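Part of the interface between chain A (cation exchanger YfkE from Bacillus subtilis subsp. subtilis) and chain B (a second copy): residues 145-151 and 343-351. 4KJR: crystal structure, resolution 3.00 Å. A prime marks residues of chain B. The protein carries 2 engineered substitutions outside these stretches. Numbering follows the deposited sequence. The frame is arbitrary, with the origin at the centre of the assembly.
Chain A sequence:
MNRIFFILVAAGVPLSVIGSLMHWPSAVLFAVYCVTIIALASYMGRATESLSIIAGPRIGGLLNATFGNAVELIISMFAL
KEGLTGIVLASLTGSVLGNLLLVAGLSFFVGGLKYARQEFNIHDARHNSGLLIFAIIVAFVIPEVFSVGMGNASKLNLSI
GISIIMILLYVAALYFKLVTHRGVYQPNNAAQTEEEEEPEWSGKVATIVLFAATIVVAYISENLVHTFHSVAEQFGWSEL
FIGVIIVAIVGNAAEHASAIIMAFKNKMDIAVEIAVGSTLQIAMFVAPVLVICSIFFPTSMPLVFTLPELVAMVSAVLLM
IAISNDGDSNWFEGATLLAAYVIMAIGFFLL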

# COMPACT_ATOMS: atom_id res chain seq x y z
N VAL A 145 -5.12 13.52 -2.03
CA VAL A 145 -5.83 13.46 -0.74
C VAL A 145 -5.96 14.84 -0.11
O VAL A 145 -7.07 15.28 0.20
CB VAL A 145 -5.19 12.48 0.28
CG1 VAL A 145 -6.20 12.17 1.38
CG2 VAL A 145 -4.74 11.19 -0.39
N PHE A 146 -4.82 15.51 0.05
CA PHE A 146 -4.75 16.85 0.64
C PHE A 146 -5.58 17.92 -0.09
O PHE A 146 -6.05 18.86 0.54
CB PHE A 146 -3.28 17.29 0.73
CG PHE A 146 -2.53 16.65 1.87
CD1 PHE A 146 -2.01 17.43 2.89
CD2 PHE A 146 -2.36 15.27 1.93
CE1 PHE A 146 -1.32 16.86 3.95
CE2 PHE A 146 -1.67 14.69 2.99
CZ PHE A 146 -1.15 15.49 4.00
N SER A 147 -5.77 17.75 -1.39
CA SER A 147 -6.45 18.77 -2.20
C SER A 147 -7.98 18.67 -2.18
O SER A 147 -8.65 19.50 -2.80
CB SER A 147 -5.94 18.77 -3.64
OG SER A 147 -6.02 17.49 -4.25
N VAL A 148 -8.51 17.68 -1.46
CA VAL A 148 -9.96 17.41 -1.46
C VAL A 148 -10.80 18.68 -1.31
O VAL A 148 -11.59 19.00 -2.20
CB VAL A 148 -10.36 16.32 -0.43
CG1 VAL A 148 -10.02 16.73 1.00
CG2 VAL A 148 -11.83 15.97 -0.57
N GLY A 149 -10.62 19.40 -0.21
CA GLY A 149 -11.28 20.69 0.00
C GLY A 149 -10.31 21.68 0.62
O GLY A 149 -10.16 21.72 1.85
N MSE A 150 -9.64 22.47 -0.22
CA MSE A 150 -8.55 23.33 0.26
C MSE A 150 -8.83 24.83 0.20
O MSE A 150 -8.60 25.51 1.21
CB MSE A 150 -7.23 22.92 -0.40
CG MSE A 150 -6.24 22.48 0.67
SE MSE A 150 -4.47 21.91 -0.03
CE MSE A 150 -4.78 21.98 -1.96
N GLY A 151 -9.28 25.38 -0.93
CA GLY A 151 -9.50 24.68 -2.20
C GLY A 151 -8.49 25.09 -3.26
O GLY A 151 -7.30 24.78 -3.14
N ILE B 343 7.19 18.31 2.31
CA ILE B 343 6.03 18.31 1.41
C ILE B 343 4.75 18.06 2.20
O ILE B 343 3.75 18.76 2.01
CB ILE B 343 6.19 17.26 0.28
CG1 ILE B 343 7.01 17.81 -0.90
CG2 ILE B 343 4.84 16.81 -0.26
CD1 ILE B 343 7.95 18.95 -0.57
N MSE B 344 4.78 17.10 3.12
CA MSE B 344 3.62 16.78 3.95
C MSE B 344 3.29 17.89 4.91
O MSE B 344 2.12 18.20 5.11
CB MSE B 344 3.86 15.47 4.68
CG MSE B 344 3.69 14.34 3.68
SE MSE B 344 3.71 12.63 4.64
CE MSE B 344 4.91 11.66 3.42
N ALA B 345 4.33 18.50 5.49
CA ALA B 345 4.16 19.67 6.35
C ALA B 345 3.46 20.84 5.65
O ALA B 345 2.54 21.45 6.23
CB ALA B 345 5.50 20.11 6.92
N ILE B 346 3.86 21.16 4.42
CA ILE B 346 3.22 22.26 3.71
C ILE B 346 1.79 21.93 3.30
O ILE B 346 0.91 22.80 3.32
CB ILE B 346 4.07 22.83 2.55
CG1 ILE B 346 4.28 21.80 1.44
CG2 ILE B 346 5.39 23.38 3.08
CD1 ILE B 346 4.79 22.38 0.14
N GLY B 347 1.54 20.66 2.97
CA GLY B 347 0.18 20.18 2.74
C GLY B 347 -0.68 20.32 3.98
O GLY B 347 -1.81 20.81 3.92
N PHE B 348 -0.15 19.88 5.12
CA PHE B 348 -0.87 19.97 6.39
C PHE B 348 -1.14 21.40 6.82
O PHE B 348 -2.10 21.66 7.53
CB PHE B 348 -0.13 19.21 7.50
CG PHE B 348 -0.48 17.75 7.58
CD1 PHE B 348 -1.75 17.35 7.97
CD2 PHE B 348 0.45 16.78 7.25
CE1 PHE B 348 -2.09 16.01 8.03
CE2 PHE B 348 0.12 15.44 7.31
CZ PHE B 348 -1.15 15.05 7.70
N PHE B 349 -0.29 22.33 6.37
CA PHE B 349 -0.46 23.75 6.68
C PHE B 349 -1.57 24.36 5.83
O PHE B 349 -2.39 25.15 6.31
CB PHE B 349 0.86 24.50 6.48
CG PHE B 349 0.70 25.99 6.32
CD1 PHE B 349 0.24 26.78 7.37
CD2 PHE B 349 1.04 26.61 5.12
CE1 PHE B 349 0.10 28.15 7.21
CE2 PHE B 349 0.90 27.98 4.96
CZ PHE B 349 0.43 28.75 6.01
N LEU B 350 -1.60 23.96 4.56
CA LEU B 350 -2.60 24.44 3.61
C LEU B 350 -4.03 24.05 3.99
O LEU B 350 -4.96 24.81 3.75
CB LEU B 350 -2.23 23.99 2.19
CG LEU B 350 -1.46 25.00 1.32
CD1 LEU B 350 -0.54 25.91 2.12
CD2 LEU B 350 -0.68 24.32 0.20
N LEU B 351 -4.20 22.88 4.60
CA LEU B 351 -5.50 22.50 5.16
C LEU B 351 -5.95 23.43 6.28
O LEU B 351 -7.14 23.50 6.59
CB LEU B 351 -5.48 21.05 5.66
CG LEU B 351 -5.63 19.96 4.60
CD1 LEU B 351 -5.31 18.60 5.20
CD2 LEU B 351 -7.04 19.98 4.03

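Contacts between membrane protein subunits can rest on a simple principle: an aromatic side chain from one chain enters a helix surface where the partner offers a glycine, and shape complementarity does the work that polar groups do elsewhere. The contact between residues 145-151 of one YfkE subunit and 343-351 of its second copy illustrates this well. No hydrogen bond crosses between the two stretches, and the 351 Å² buried between them, both sides summed, comes from apolar packing and from the approach of side chains to backbone.

Val145 stands out of reach of the partner. Its carbonyl nevertheless helps to shape the chain, since Val145 O accepts a hydrogen bond from Val148 N at 3.3 Å.

Phe146 is the centre of the contact. Its CA-to-CB bond points toward the partner, and chi1 in the m well places the ring against the helix of chain B, where it is buried. The backbones come close here, with Phe146 CA 6.3 Å from Gly347′ CA, and the ring meets the helix edge-on: Phe146 CD1 lies 3.4 Å from Gly347′ C, and Phe146 CE1 lies 3.4 Å from Phe348′ N. That amide is already engaged within its own helix, where Phe348′ N donates to Met344′ O at 2.8 Å, so the ring packs against a backbone whose polar groups are satisfied locally. Glycine suits position 347′ because an ideal CB built on Gly347′ would point toward chain A and clash with Phe146 CD1, at 2.6 Å from it. The missing side chain is thus what lets the ring approach so closely.

The same ring makes an aromatic pair with Phe348′. The side chain of Phe348′ sets out away from chain A, yet its end comes nearer, and one face of its ring receives the edge of Phe146. Phe146 CZ sits 3.5 Å from Phe348′ CE2, the centroids are 4.8 Å apart and the planes meet at 77°, an edge-to-face arrangement that sets the electropositive hydrogens of one ring against the electron-rich face of the other. Leu351′, which has the largest area covered on chain B, packs here through both methyls: Leu351′ CD1 is 4.2 Å from Phe146 CD1, and Leu351′ CD2 comes closer, 3.8 Å from Phe146 O.

Ser147 turns away from the interface, and its hydroxyl is hydrogen-bonded to a residue elsewhere in the structure. Val148 points sideways and makes no contact. Gly149 contributes only marginally, through Gly149 O at 4.2 Å from Leu351′ CD2.

Met150, a selenomethionine here, forms the second point of attachment. Its long unbranched side chain starts sideways but reaches Leu350′, where Met150 SE packs 3.8 Å from Leu350′ CB; nearer its base, Met150 CG lies 4.3 Å from Leu351′ CD2. Gly151, which follows a cis peptide bond, makes no contact and occupies the N-cap position of the next helix.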